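Local atomic coordinates of auracyanin-B-2 (PDB entry 1QHQ), a protein that carries electrons through a type I blue copper centre and probably serves as a soluble acceptor for the membrane-bound alternative complex III. Residues A[16-21]-A[42-47]; A[49-54]-A[100-105]; A[55-60]-A[120-125]; A[61-66]-A[92-97]. All blocks are in the same frame, centred on the assembly; numbering follows the deposited sequence.

How the interactions relate
From the N terminus, interaction 1 comes first: residues 16-21 pair with 42-47, closing a loop that contains strand 34-38 and joining two neighbours of the three-stranded sheet. Strand 42-49 then runs into interaction 2, where 49-54 meets 100-105, and the chain continues directly into 55-60 of interaction 3, which closes only at 120-125; these two loops cross. Interaction 4, 61-66 with 92-97, is nested inside both and encloses helix 66-77. Interactions 3 and 4 reach the five-stranded sheet, interactions 1 and 2 the three-stranded one. Phe47 packs on 55-60, and the His57 carbonyl is probably bonded to Leu100 N, so both sheets meet near the copper.

Interaction 1 of 4, residues A[16-21]-A[42-47]; sequences AQTVEV and VVRLDF
Parallel strand pairing joins residues 16-21 to 42-47 at one border of the three-stranded sheet, with Thr18 beside Arg44 and Val19 beside Leu45. Backbone bonds alternate along the pair, from Arg44 N to Gln17 O (3.0 Å) through to Val21 N and Asp46 O (2.8 Å). On the more exposed face, the Thr18 and Arg44 side chains run alongside each other in the same direction. Thr18 CG2 sits over one face of the guanidinium, 3.6 Å from Arg44 NH2, displaced toward its rim. A bend about CG-CD (chi3 70°) turns Arg44 NE back toward Asp46, which is gripped side-on: NE reaches Asp46 OD1 at 2.9 Å and NH2 reaches OD2 at 3.1 Å, each carboxylate oxygen using its syn lone pair. An alanine in place of Arg44 would probably leave the Asp46 carboxylate without its paired charge, although Ser107 could still bond OD1. In this cupredoxin beta-sandwich the other face turns inward. There, in the modelled conformers, Val19 CG1 touches Val43 CG1 at 3.9 Å, while Val21 CG1 meets Phe47 CD1 at 3.7 Å. The Phe47 ring presents its edge to the Val21 carbonyl and packs against the copper ligands His57 and Met132.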
loop_
_atom_site.group_PDB
_atom_site.type_symbol
_atom_site.label_atom_id
_atom_site.label_comp_id
_atom_site.label_asym_id
_atom_site.label_seq_id
_atom_site.Cartn_x
_atom_site.Cartn_y
_atom_site.Cartn_z
ATOM N N ALA A 16 6.051 14.454 -8.328
ATOM C CA ALA A 16 6.554 15.691 -7.701
ATOM C C ALA A 16 7.411 15.341 -6.493
ATOM O O ALA A 16 8.222 16.122 -5.983
ATOM C CB ALA A 16 5.411 16.575 -7.300
ATOM N N GLN A 17 7.139 14.158 -5.921
ATOM C CA GLN A 17 7.862 13.664 -4.789
ATOM C C GLN A 17 7.984 12.128 -4.929
ATOM O O GLN A 17 7.176 11.530 -5.615
ATOM C CB GLN A 17 7.141 13.929 -3.461
ATOM C CG GLN A 17 7.149 15.383 -3.041
ATOM C CD GLN A 17 6.586 15.639 -1.676
ATOM O OE1 GLN A 17 6.762 14.891 -0.705
ATOM N NE2 GLN A 17 5.880 16.759 -1.560
ATOM N N THR A 18 9.043 11.600 -4.317
ATOM C CA THR A 18 9.083 10.119 -4.218
ATOM C C THR A 18 9.311 9.780 -2.739
ATOM O O THR A 18 9.856 10.577 -1.974
ATOM C CB THR A 18 10.186 9.462 -5.033
ATOM O OG1 THR A 18 11.473 9.824 -4.475
ATOM C CG2 THR A 18 10.186 9.952 -6.486
ATOM N N VAL A 19 8.802 8.616 -2.356
ATOM C CA VAL A 19 9.010 8.230 -0.925
ATOM C C VAL A 19 9.317 6.726 -0.876
ATOM O O VAL A 19 8.692 5.961 -1.614
ATOM C CB VAL A 19 7.778 8.556 -0.091
ATOM C CG1 VAL A 19 6.521 7.914 -0.676
ATOM C CG2 VAL A 19 7.943 8.050 1.356
ATOM N N GLU A 20 10.255 6.353 -0.040
ATOM C CA GLU A 20 10.651 4.935 0.083
ATOM C C GLU A 20 9.935 4.299 1.287
ATOM O O GLU A 20 9.938 4.892 2.357
ATOM C CB GLU A 20 12.153 4.869 0.446
ATOM C CG GLU A 20 13.076 4.772 -0.729
ATOM C CD GLU A 20 13.660 3.397 -0.969
ATOM O OE1 GLU A 20 14.032 2.686 -0.014
ATOM O OE2 GLU A 20 13.778 3.026 -2.161
ATOM N N VAL A 21 9.376 3.124 1.070
ATOM C CA VAL A 21 8.873 2.347 2.243
ATOM C C VAL A 21 9.622 1.016 2.221
ATOM O O VAL A 21 9.828 0.469 1.137
ATOM C CB VAL A 21 7.377 2.125 2.119
ATOM C CG1 VAL A 21 6.864 1.086 3.123
ATOM C CG2 VAL A 21 6.636 3.443 2.303
ATOM N N VAL A 42 1.356 14.439 -7.137
ATOM C CA VAL A 42 1.775 13.138 -7.707
ATOM C C VAL A 42 3.007 12.645 -6.967
ATOM O O VAL A 42 4.037 13.320 -6.881
ATOM C CB VAL A 42 2.097 13.222 -9.201
ATOM C CG1 VAL A 42 2.465 11.855 -9.779
ATOM C CG2 VAL A 42 0.870 13.793 -9.944
ATOM N N VAL A 43 2.870 11.424 -6.427
ATOM C CA VAL A 43 3.989 10.839 -5.661
ATOM C C VAL A 43 4.294 9.453 -6.192
ATOM O O VAL A 43 3.360 8.718 -6.530
ATOM C CB VAL A 43 3.615 10.689 -4.155
ATOM C CG1 VAL A 43 4.669 9.938 -3.398
ATOM C CG2 VAL A 43 3.340 12.073 -3.567
ATOM N N ARG A 44 5.568 9.122 -6.332
ATOM C CA ARG A 44 5.957 7.735 -6.547
ATOM C C ARG A 44 6.401 7.119 -5.222
ATOM O O ARG A 44 7.336 7.561 -4.586
ATOM C CB ARG A 44 7.064 7.569 -7.591
ATOM C CG ARG A 44 7.203 6.014 -7.916
ATOM C CD ARG A 44 8.383 5.836 -8.865
ATOM N NE ARG A 44 9.650 6.081 -8.215
ATOM C CZ ARG A 44 10.659 6.821 -8.501
ATOM N NH1 ARG A 44 10.659 7.550 -9.663
ATOM N NH2 ARG A 44 11.723 6.941 -7.712
ATOM N N LEU A 45 5.667 6.032 -4.845
ATOM C CA LEU A 45 6.044 5.323 -3.626
ATOM C C LEU A 45 6.824 4.056 -4.033
ATOM O O LEU A 45 6.367 3.322 -4.918
ATOM C CB LEU A 45 4.754 4.888 -2.900
ATOM C CG LEU A 45 4.945 4.206 -1.537
ATOM C CD1 LEU A 45 3.698 4.310 -0.697
ATOM C CD2 LEU A 45 5.335 2.734 -1.733
ATOM N N ASP A 46 8.027 3.967 -3.545
ATOM C CA ASP A 46 8.892 2.810 -3.850
ATOM C C ASP A 46 8.859 1.867 -2.617
ATOM O O ASP A 46 9.382 2.262 -1.585
ATOM C CB ASP A 46 10.314 3.269 -4.119
ATOM C CG ASP A 46 10.393 4.234 -5.328
ATOM O OD1 ASP A 46 9.569 4.048 -6.216
ATOM O OD2 ASP A 46 11.371 5.006 -5.364
ATOM N N PHE A 47 8.289 0.684 -2.806
ATOM C CA PHE A 47 8.276 -0.283 -1.661
ATOM C C PHE A 47 9.335 -1.366 -1.921
ATOM O O PHE A 47 9.324 -2.034 -2.956
ATOM C CB PHE A 47 6.889 -0.929 -1.638
ATOM C CG PHE A 47 6.690 -1.916 -0.498
ATOM C CD1 PHE A 47 7.321 -1.688 0.698
ATOM C CD2 PHE A 47 5.914 -3.027 -0.684
ATOM C CE1 PHE A 47 7.205 -2.618 1.750
ATOM C CE2 PHE A 47 5.771 -3.930 0.374
ATOM C CZ PHE A 47 6.383 -3.707 1.573
#

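Interaction 2 of 4, residues A[49-54]-A[100-105]; sequences NQNNLG and LNAGES
Asn49 and Ala102 carry the meeting of two loops at the copper end. The Asn49 side chain leaves with CG anti to its backbone N (chi1 -176°), and its ND2 donates to Leu100 O at 2.9 Å and also to Val55 O, which Asn51 ND2 shares. The Leu100 acceptor lies in the amide plane of Asn49, but the donor stands above the Leu100 carbonyl plane, 53° out of it. The other end of the same amide is held from within its own loop: Asn51 ND2 bonds to Asn49 OD1 at 2.8 Å, the oxygen in the Asn51 amide plane but ND2 tilted from that of the Asn49 carbonyl. Asn51 OD1 in turn accepts from Leu53 N, forming an Asx turn, and one face of its amide lies against the Ala102 methyl, CB being 3.7 Å from Asn51 ND2. One water links Gly54 O to Ala102 N. Gly103 N, in the type II beta turn from Asn101 to Glu104, bonds to Asn49 O (2.7 Å), and Asn49 N to Glu104 O (2.9 Å). Asn49 also packs on the copper ligand His57, and the contact joins the chain leaving strand 42-49 to the turn that leads into strand 104-111.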
loop_
_atom_site.group_PDB
_atom_site.type_symbol
_atom_site.label_atom_id
_atom_site.label_comp_id
_atom_site.label_asym_id
_atom_site.label_seq_id
_atom_site.Cartn_x
_atom_site.Cartn_y
_atom_site.Cartn_z
ATOM N N ASN A 49 10.850 -4.640 -0.579
ATOM C CA ASN A 49 10.563 -5.759 0.332
ATOM C C ASN A 49 11.818 -6.602 0.583
ATOM O O ASN A 49 11.963 -7.633 -0.106
ATOM C CB ASN A 49 9.452 -6.639 -0.223
ATOM C CG ASN A 49 9.096 -7.781 0.826
ATOM O OD1 ASN A 49 9.526 -7.644 1.921
ATOM N ND2 ASN A 49 8.370 -8.730 0.325
ATOM N N GLN A 50 12.692 -6.193 1.463
ATOM C CA GLN A 50 13.822 -7.051 1.878
ATOM C C GLN A 50 13.539 -7.512 3.327
ATOM O O GLN A 50 13.320 -6.710 4.210
ATOM C CB GLN A 50 15.120 -6.263 1.854
ATOM C CG GLN A 50 15.628 -6.042 0.416
ATOM C CD GLN A 50 16.783 -5.062 0.395
ATOM O OE1 GLN A 50 17.433 -4.816 1.417
ATOM N NE2 GLN A 50 17.037 -4.491 -0.779
ATOM N N ASN A 51 13.453 -8.849 3.470
ATOM C CA ASN A 51 13.108 -9.363 4.814
ATOM C C ASN A 51 13.762 -10.742 4.994
ATOM O O ASN A 51 14.069 -11.394 4.010
ATOM C CB ASN A 51 11.619 -9.423 5.028
ATOM C CG ASN A 51 10.853 -10.446 4.271
ATOM O OD1 ASN A 51 10.886 -11.668 4.583
ATOM N ND2 ASN A 51 10.089 -10.076 3.256
ATOM N N ASN A 52 13.938 -11.104 6.245
ATOM C CA ASN A 52 14.572 -12.389 6.582
ATOM C C ASN A 52 13.597 -13.527 6.713
ATOM O O ASN A 52 14.029 -14.660 7.060
ATOM C CB ASN A 52 15.331 -12.173 7.916
ATOM C CG ASN A 52 16.415 -11.125 7.751
ATOM O OD1 ASN A 52 17.066 -11.118 6.688
ATOM N ND2 ASN A 52 16.635 -10.302 8.752
ATOM N N LEU A 53 12.324 -13.364 6.408
ATOM C CA LEU A 53 11.320 -14.406 6.576
ATOM C C LEU A 53 11.010 -15.142 5.311
ATOM O O LEU A 53 10.169 -16.063 5.252
ATOM C CB LEU A 53 10.004 -13.751 7.118
ATOM C CG LEU A 53 10.174 -12.958 8.398
ATOM C CD1 LEU A 53 8.878 -12.244 8.788
ATOM C CD2 LEU A 53 10.622 -13.873 9.545
ATOM N N GLY A 54 11.433 -14.577 4.147
ATOM C CA GLY A 54 11.040 -15.152 2.869
ATOM C C GLY A 54 9.599 -14.847 2.517
ATOM O O GLY A 54 8.959 -15.479 1.687
ATOM N N LEU A 100 4.979 -8.292 -3.581
ATOM C CA LEU A 100 6.395 -8.457 -3.827
ATOM C C LEU A 100 6.971 -9.642 -3.047
ATOM O O LEU A 100 6.754 -9.745 -1.847
ATOM C CB LEU A 100 7.137 -7.180 -3.314
ATOM C CG LEU A 100 6.593 -5.894 -3.977
ATOM C CD1 LEU A 100 7.290 -4.694 -3.366
ATOM C CD2 LEU A 100 6.813 -5.921 -5.483
ATOM N N ASN A 101 7.737 -10.475 -3.747
ATOM C CA ASN A 101 8.397 -11.596 -3.037
ATOM C C ASN A 101 9.481 -10.985 -2.177
ATOM O O ASN A 101 9.914 -9.823 -2.439
ATOM C CB ASN A 101 9.021 -12.524 -4.093
ATOM C CG ASN A 101 8.011 -13.204 -4.977
ATOM O OD1 ASN A 101 6.905 -13.537 -4.577
ATOM N ND2 ASN A 101 8.332 -13.337 -6.282
ATOM N N ALA A 102 9.950 -11.659 -1.141
ATOM C CA ALA A 102 11.108 -11.170 -0.416
ATOM C C ALA A 102 12.272 -10.954 -1.415
ATOM O O ALA A 102 12.531 -11.819 -2.267
ATOM C CB ALA A 102 11.552 -12.247 0.603
ATOM N N GLY A 103 12.865 -9.782 -1.377
ATOM C CA GLY A 103 13.927 -9.411 -2.272
ATOM C C GLY A 103 13.436 -8.564 -3.451
ATOM O O GLY A 103 14.262 -8.199 -4.273
ATOM N N GLU A 104 12.137 -8.457 -3.624
ATOM C CA GLU A 104 11.574 -7.716 -4.742
ATOM C C GLU A 104 11.232 -6.276 -4.292
ATOM O O GLU A 104 11.157 -5.960 -3.107
ATOM C CB GLU A 104 10.300 -8.392 -5.273
ATOM C CG GLU A 104 10.675 -9.608 -6.167
ATOM C CD GLU A 104 9.503 -10.128 -6.933
ATOM O OE1 GLU A 104 8.361 -10.052 -6.440
ATOM O OE2 GLU A 104 9.694 -10.700 -8.044
ATOM N N SER A 105 11.184 -5.410 -5.282
ATOM C CA SER A 105 10.850 -3.991 -5.086
ATOM C C SER A 105 9.812 -3.595 -6.150
ATOM O O SER A 105 9.823 -4.119 -7.238
ATOM C CB SER A 105 12.101 -3.130 -5.305
ATOM O OG SER A 105 13.021 -3.341 -4.224
HETATM O O HOH W 1 8.462 -14.322 -1.066
#

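Interaction 3 of 4, residues A[55-60]-A[120-125]; sequences VQHNWV and YICTFP. With CU (copper (II) ion), chain B.
Cys122 SG binds copper and at the same time accepts the N-H of Asn58 across the contact and that of Phe124. Cys122 SG lies 2.2 Å from the copper and receives Asn58 N at 3.4 Å, with a nearly straight N-H...S angle of 170°. These bonds would probably stabilise negative charge on the thiolate and tune the metal site. His57 ND1 coordinates the same copper at 2.0 Å, and SG stands at the edge of the imidazole, in its plane. This is the type I blue copper site of the cupredoxin fold, completed by His127 and Met132. Beside it, Asn58 has CG between its backbone N and carbonyl carbon (chi1 69°), which turns the amide toward Thr123. Thr123 N donates in plane to a lone pair of Asn58 OD1 at 2.9 Å, while Asn58 ND2 donates to Thr123 OG1 at 3.0 Å. Thr123 OG1 is also bonded to Phe84 O. Toward the sheet, Val60 and Ile121 form an antiparallel hydrogen-bonded pair. Trp59 NE1 lies over one face of the Tyr120 ring, 3.2 Å from CD2, the two ring planes inclined by 34°. At the opposite end of the contact, Gln56 OE1 comes within 3.2 Å of Phe124 CE1.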
loop_
_atom_site.group_PDB
_atom_site.type_symbol
_atom_site.label_atom_id
_atom_site.label_comp_id
_atom_site.label_asym_id
_atom_site.label_seq_id
_atom_site.Cartn_x
_atom_site.Cartn_y
_atom_site.Cartn_z
ATOM N N VAL A 55 9.067 -13.749 3.134
ATOM C CA VAL A 55 7.647 -13.480 3.020
ATOM C C VAL A 55 7.284 -12.352 2.054
ATOM O O VAL A 55 8.076 -11.441 1.813
ATOM C CB VAL A 55 7.009 -13.233 4.408
ATOM C CG1 VAL A 55 7.304 -11.820 4.898
ATOM C CG2 VAL A 55 5.522 -13.533 4.364
ATOM N N GLN A 56 6.153 -12.477 1.431
ATOM C CA GLN A 56 5.579 -11.507 0.521
ATOM C C GLN A 56 4.889 -10.349 1.230
ATOM O O GLN A 56 4.304 -10.517 2.281
ATOM C CB GLN A 56 4.548 -12.193 -0.373
ATOM C CG GLN A 56 5.206 -13.191 -1.335
ATOM C CD GLN A 56 4.166 -14.156 -1.880
ATOM O OE1 GLN A 56 3.652 -14.987 -1.098
ATOM N NE2 GLN A 56 3.817 -14.037 -3.124
ATOM N N HIS A 57 4.876 -9.184 0.539
ATOM C CA HIS A 57 4.251 -7.993 1.096
ATOM C C HIS A 57 3.895 -7.001 -0.039
ATOM O O HIS A 57 4.520 -6.977 -1.078
ATOM C CB HIS A 57 5.219 -7.215 1.975
ATOM C CG HIS A 57 5.689 -7.815 3.258
ATOM N ND1 HIS A 57 4.807 -8.178 4.265
ATOM C CD2 HIS A 57 6.924 -7.949 3.762
ATOM C CE1 HIS A 57 5.503 -8.576 5.311
ATOM N NE2 HIS A 57 6.797 -8.464 5.044
ATOM N N ASN A 58 2.853 -6.214 0.277
ATOM C CA ASN A 58 2.526 -5.115 -0.672
ATOM C C ASN A 58 2.261 -3.885 0.211
ATOM O O ASN A 58 2.393 -3.884 1.393
ATOM C CB ASN A 58 1.419 -5.402 -1.603
ATOM C CG ASN A 58 0.038 -5.500 -1.024
ATOM O OD1 ASN A 58 -0.066 -5.518 0.215
ATOM N ND2 ASN A 58 -0.998 -5.568 -1.839
ATOM N N TRP A 59 2.054 -2.754 -0.489
ATOM C CA TRP A 59 1.692 -1.486 0.174
ATOM C C TRP A 59 0.387 -1.017 -0.455
ATOM O O TRP A 59 0.294 -0.882 -1.710
ATOM C CB TRP A 59 2.785 -0.463 0.004
ATOM C CG TRP A 59 2.515 0.874 0.658
ATOM C CD1 TRP A 59 2.886 1.211 1.920
ATOM C CD2 TRP A 59 1.868 2.015 0.091
ATOM N NE1 TRP A 59 2.505 2.535 2.186
ATOM C CE2 TRP A 59 1.848 2.996 1.071
ATOM C CE3 TRP A 59 1.293 2.258 -1.165
ATOM C CZ2 TRP A 59 1.334 4.289 0.829
ATOM C CZ3 TRP A 59 0.736 3.533 -1.400
ATOM C CH2 TRP A 59 0.739 4.496 -0.397
ATOM N N VAL A 60 -0.619 -0.816 0.373
ATOM C CA VAL A 60 -1.961 -0.478 -0.077
ATOM C C VAL A 60 -2.509 0.718 0.705
ATOM O O VAL A 60 -2.658 0.667 1.894
ATOM C CB VAL A 60 -2.982 -1.628 0.097
ATOM C CG1 VAL A 60 -4.345 -1.232 -0.489
ATOM C CG2 VAL A 60 -2.467 -2.871 -0.620
ATOM N N TYR A 120 -2.473 2.967 5.437
ATOM C CA TYR A 120 -1.884 2.098 4.422
ATOM C C TYR A 120 -1.685 0.709 5.127
ATOM O O TYR A 120 -1.435 0.706 6.331
ATOM C CB TYR A 120 -0.618 2.569 3.821
ATOM C CG TYR A 120 0.493 2.982 4.739
ATOM C CD1 TYR A 120 0.569 4.337 5.183
ATOM C CD2 TYR A 120 1.494 2.105 5.161
ATOM C CE1 TYR A 120 1.616 4.724 5.968
ATOM C CE2 TYR A 120 2.522 2.516 5.967
ATOM C CZ TYR A 120 2.588 3.842 6.378
ATOM O OH TYR A 120 3.600 4.258 7.200
ATOM N N ILE A 121 -1.919 -0.332 4.380
ATOM C CA ILE A 121 -1.825 -1.688 4.953
ATOM C C ILE A 121 -1.122 -2.578 3.948
ATOM O O ILE A 121 -0.908 -2.250 2.778
ATOM C CB ILE A 121 -3.242 -2.314 5.189
ATOM C CG1 ILE A 121 -3.996 -2.487 3.911
ATOM C CG2 ILE A 121 -4.012 -1.435 6.193
ATOM C CD1 ILE A 121 -5.418 -3.066 4.055
ATOM N N CYS A 122 -0.821 -3.798 4.398
ATOM C CA CYS A 122 -0.402 -4.862 3.497
ATOM C C CYS A 122 -1.605 -5.831 3.401
ATOM O O CYS A 122 -2.219 -6.074 4.448
ATOM C CB CYS A 122 0.814 -5.566 4.023
ATOM S SG CYS A 122 1.235 -7.073 3.087
ATOM N N THR A 123 -1.942 -6.285 2.229
ATOM C CA THR A 123 -3.071 -7.187 2.074
ATOM C C THR A 123 -2.686 -8.658 1.942
ATOM O O THR A 123 -3.624 -9.452 1.753
ATOM C CB THR A 123 -4.001 -6.800 0.934
ATOM O OG1 THR A 123 -3.325 -6.732 -0.322
ATOM C CG2 THR A 123 -4.643 -5.443 1.270
ATOM N N PHE A 124 -1.423 -8.992 2.109
ATOM C CA PHE A 124 -1.136 -10.480 2.071
ATOM C C PHE A 124 -1.897 -11.090 3.257
ATOM O O PHE A 124 -1.909 -10.519 4.326
ATOM C CB PHE A 124 0.364 -10.670 2.258
ATOM C CG PHE A 124 0.705 -12.107 1.879
ATOM C CD1 PHE A 124 0.807 -12.482 0.569
ATOM C CD2 PHE A 124 0.747 -13.052 2.901
ATOM C CE1 PHE A 124 1.049 -13.812 0.241
ATOM C CE2 PHE A 124 0.976 -14.379 2.570
ATOM C CZ PHE A 124 1.118 -14.757 1.250
ATOM N N PRO A 125 -2.555 -12.215 3.028
ATOM C CA PRO A 125 -3.372 -12.844 4.071
ATOM C C PRO A 125 -2.757 -12.846 5.432
ATOM O O PRO A 125 -1.632 -13.261 5.662
ATOM C CB PRO A 125 -3.540 -14.281 3.552
ATOM C CG PRO A 125 -3.480 -14.146 2.081
ATOM C CD PRO A 125 -2.502 -13.009 1.800
HETATM CU CU CU B . 2.792 -8.048 4.287
#

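Interaction 4 of 4, residues A[61-66]-A[92-97]. With SO4 (sulfate ion), chain E.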
loop_
_atom_site.group_PDB
_atom_site.type_symbol
_atom_site.label_atom_id
_atom_site.label_comp_id
_atom_site.label_asym_id
_atom_site.label_seq_id
_atom_site.Cartn_x
_atom_site.Cartn_y
_atom_site.Cartn_z
ATOM N N LEU A 61 -2.769 1.818 -0.044
ATOM C CA LEU A 61 -3.341 3.013 0.639
ATOM C C LEU A 61 -4.853 2.995 0.495
ATOM O O LEU A 61 -5.357 2.858 -0.606
ATOM C CB LEU A 61 -2.755 4.257 -0.079
ATOM C CG LEU A 61 -3.365 5.574 0.491
ATOM C CD1 LEU A 61 -2.899 5.734 1.936
ATOM C CD2 LEU A 61 -2.882 6.762 -0.332
ATOM N N VAL A 62 -5.563 3.088 1.618
ATOM C CA VAL A 62 -7.014 3.029 1.570
ATOM C C VAL A 62 -7.630 4.386 1.928
ATOM O O VAL A 62 -7.019 5.181 2.609
ATOM C CB VAL A 62 -7.609 1.918 2.425
ATOM C CG1 VAL A 62 -6.899 0.583 2.126
ATOM C CG2 VAL A 62 -7.568 2.238 3.886
ATOM N N ASN A 63 -8.852 4.566 1.405
ATOM C CA ASN A 63 -9.552 5.858 1.581
ATOM C C ASN A 63 -10.300 5.911 2.891
ATOM O O ASN A 63 -11.542 5.956 2.935
ATOM C CB ASN A 63 -10.478 6.018 0.373
ATOM C CG ASN A 63 -11.211 7.362 0.379
ATOM O OD1 ASN A 63 -12.386 7.381 -0.045
ATOM N ND2 ASN A 63 -10.573 8.392 0.860
ATOM N N GLY A 64 -9.581 5.788 4.009
ATOM C CA GLY A 64 -10.225 5.755 5.314
ATOM C C GLY A 64 -9.355 5.100 6.379
ATOM O O GLY A 64 -8.139 5.001 6.271
ATOM N N GLY A 65 -10.028 4.652 7.438
ATOM C CA GLY A 65 -9.446 4.044 8.589
ATOM C C GLY A 65 -9.647 2.512 8.585
ATOM O O GLY A 65 -9.735 1.905 7.538
ATOM N N ASP A 66 -9.768 1.970 9.795
ATOM C CA ASP A 66 -9.779 0.521 9.969
ATOM C C ASP A 66 -10.959 -0.172 9.368
ATOM O O ASP A 66 -10.800 -1.284 8.814
ATOM C CB ASP A 66 -9.557 0.126 11.419
ATOM C CG ASP A 66 -8.087 0.237 11.814
ATOM O OD1 ASP A 66 -7.260 -0.555 11.263
ATOM O OD2 ASP A 66 -7.768 1.173 12.557
ATOM N N ASN A 92 -12.559 2.279 -2.374
ATOM C CA ASN A 92 -11.764 2.867 -1.313
ATOM C C ASN A 92 -10.328 2.388 -1.263
ATOM O O ASN A 92 -9.641 2.628 -0.243
ATOM C CB ASN A 92 -12.464 2.658 0.039
ATOM C CG ASN A 92 -13.789 3.421 0.090
ATOM O OD1 ASN A 92 -14.816 2.845 0.480
ATOM N ND2 ASN A 92 -13.775 4.662 -0.358
ATOM N N ALA A 93 -9.828 1.826 -2.341
ATOM C CA ALA A 93 -8.402 1.485 -2.462
ATOM C C ALA A 93 -7.725 2.490 -3.400
ATOM O O ALA A 93 -7.942 2.494 -4.611
ATOM C CB ALA A 93 -8.292 0.063 -3.014
ATOM N N LEU A 94 -7.061 3.480 -2.813
ATOM C CA LEU A 94 -6.508 4.602 -3.533
ATOM C C LEU A 94 -5.308 4.246 -4.404
ATOM O O LEU A 94 -5.146 4.780 -5.496
ATOM C CB LEU A 94 -6.109 5.727 -2.574
ATOM C CG LEU A 94 -7.232 6.346 -1.746
ATOM C CD1 LEU A 94 -6.698 7.416 -0.816
ATOM C CD2 LEU A 94 -8.295 6.934 -2.670
ATOM N N ALA A 95 -4.447 3.371 -3.898
ATOM C CA ALA A 95 -3.246 2.974 -4.604
ATOM C C ALA A 95 -2.642 1.720 -3.950
ATOM O O ALA A 95 -2.704 1.552 -2.736
ATOM C CB ALA A 95 -2.164 4.098 -4.455
ATOM N N TRP A 96 -2.005 0.893 -4.780
ATOM C CA TRP A 96 -1.272 -0.242 -4.216
ATOM C C TRP A 96 -0.106 -0.607 -5.144
ATOM O O TRP A 96 -0.183 -0.397 -6.356
ATOM C CB TRP A 96 -2.132 -1.453 -3.954
ATOM C CG TRP A 96 -2.811 -2.057 -5.131
ATOM C CD1 TRP A 96 -2.330 -3.061 -5.936
ATOM C CD2 TRP A 96 -4.139 -1.775 -5.607
ATOM N NE1 TRP A 96 -3.232 -3.328 -6.938
ATOM C CE2 TRP A 96 -4.388 -2.630 -6.702
ATOM C CE3 TRP A 96 -5.150 -0.916 -5.179
ATOM C CZ2 TRP A 96 -5.603 -2.647 -7.366
ATOM C CZ3 TRP A 96 -6.369 -0.936 -5.830
ATOM C CH2 TRP A 96 -6.581 -1.772 -6.941
ATOM N N THR A 97 0.913 -1.203 -4.538
ATOM C CA THR A 97 1.981 -1.831 -5.321
ATOM C C THR A 97 1.528 -3.293 -5.604
ATOM O O THR A 97 0.691 -3.809 -4.869
ATOM C CB THR A 97 3.300 -1.923 -4.572
ATOM O OG1 THR A 97 3.152 -2.802 -3.421
ATOM C CG2 THR A 97 3.784 -0.602 -4.010
HETATM S S SO4 E . -13.358 4.277 8.521
HETATM O O1 SO4 E . -12.770 2.982 8.083
HETATM O O2 SO4 E . -14.857 4.236 8.366
HETATM O O3 SO4 E . -12.842 5.397 7.643
HETATM O O4 SO4 E . -12.999 4.548 9.945
#
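Leu94 meets Leu61 and Asn63 through successive atoms of its side chain. Its CB lies 3.6 Å from Leu61 O; CG, anti to the Leu94 carbonyl carbon (chi1 -62°), reaches Asn63 CB. The two methyls then diverge: CD1 touches Leu61 CD2 at 3.9 Å, and CD2 meets Asn63 CB at the same separation. An alanine in place of Leu94, lacking CG and both methyls, would probably open a gap between Leu61 and Asn63. Leu94 and Ala95 together face Leu61 in a classic beta bulge. Leu61 O accepts from Leu94 N at 2.9 Å and, weakly, from Ala95 N at 3.5 Å, while Leu61 N donates to Ala95 O at 2.7 Å. Beyond the bulge, Asn63 N bonds to Asn92 O (2.7 Å), and the two asparagine side chains approach with their amide planes 44° apart. Asn63 also centres an inverse gamma turn, after which Gly65 takes the N-cap position and its N donates to a sulfate ion, probably from the crystallisation liquor. Strand 93-96 lies at the border of the five-stranded sheet, beside 60-62, with Val62 and Ala93 packed on helix 66-77 and Leu61 and Ala95 on Phe110 of strand 104-111.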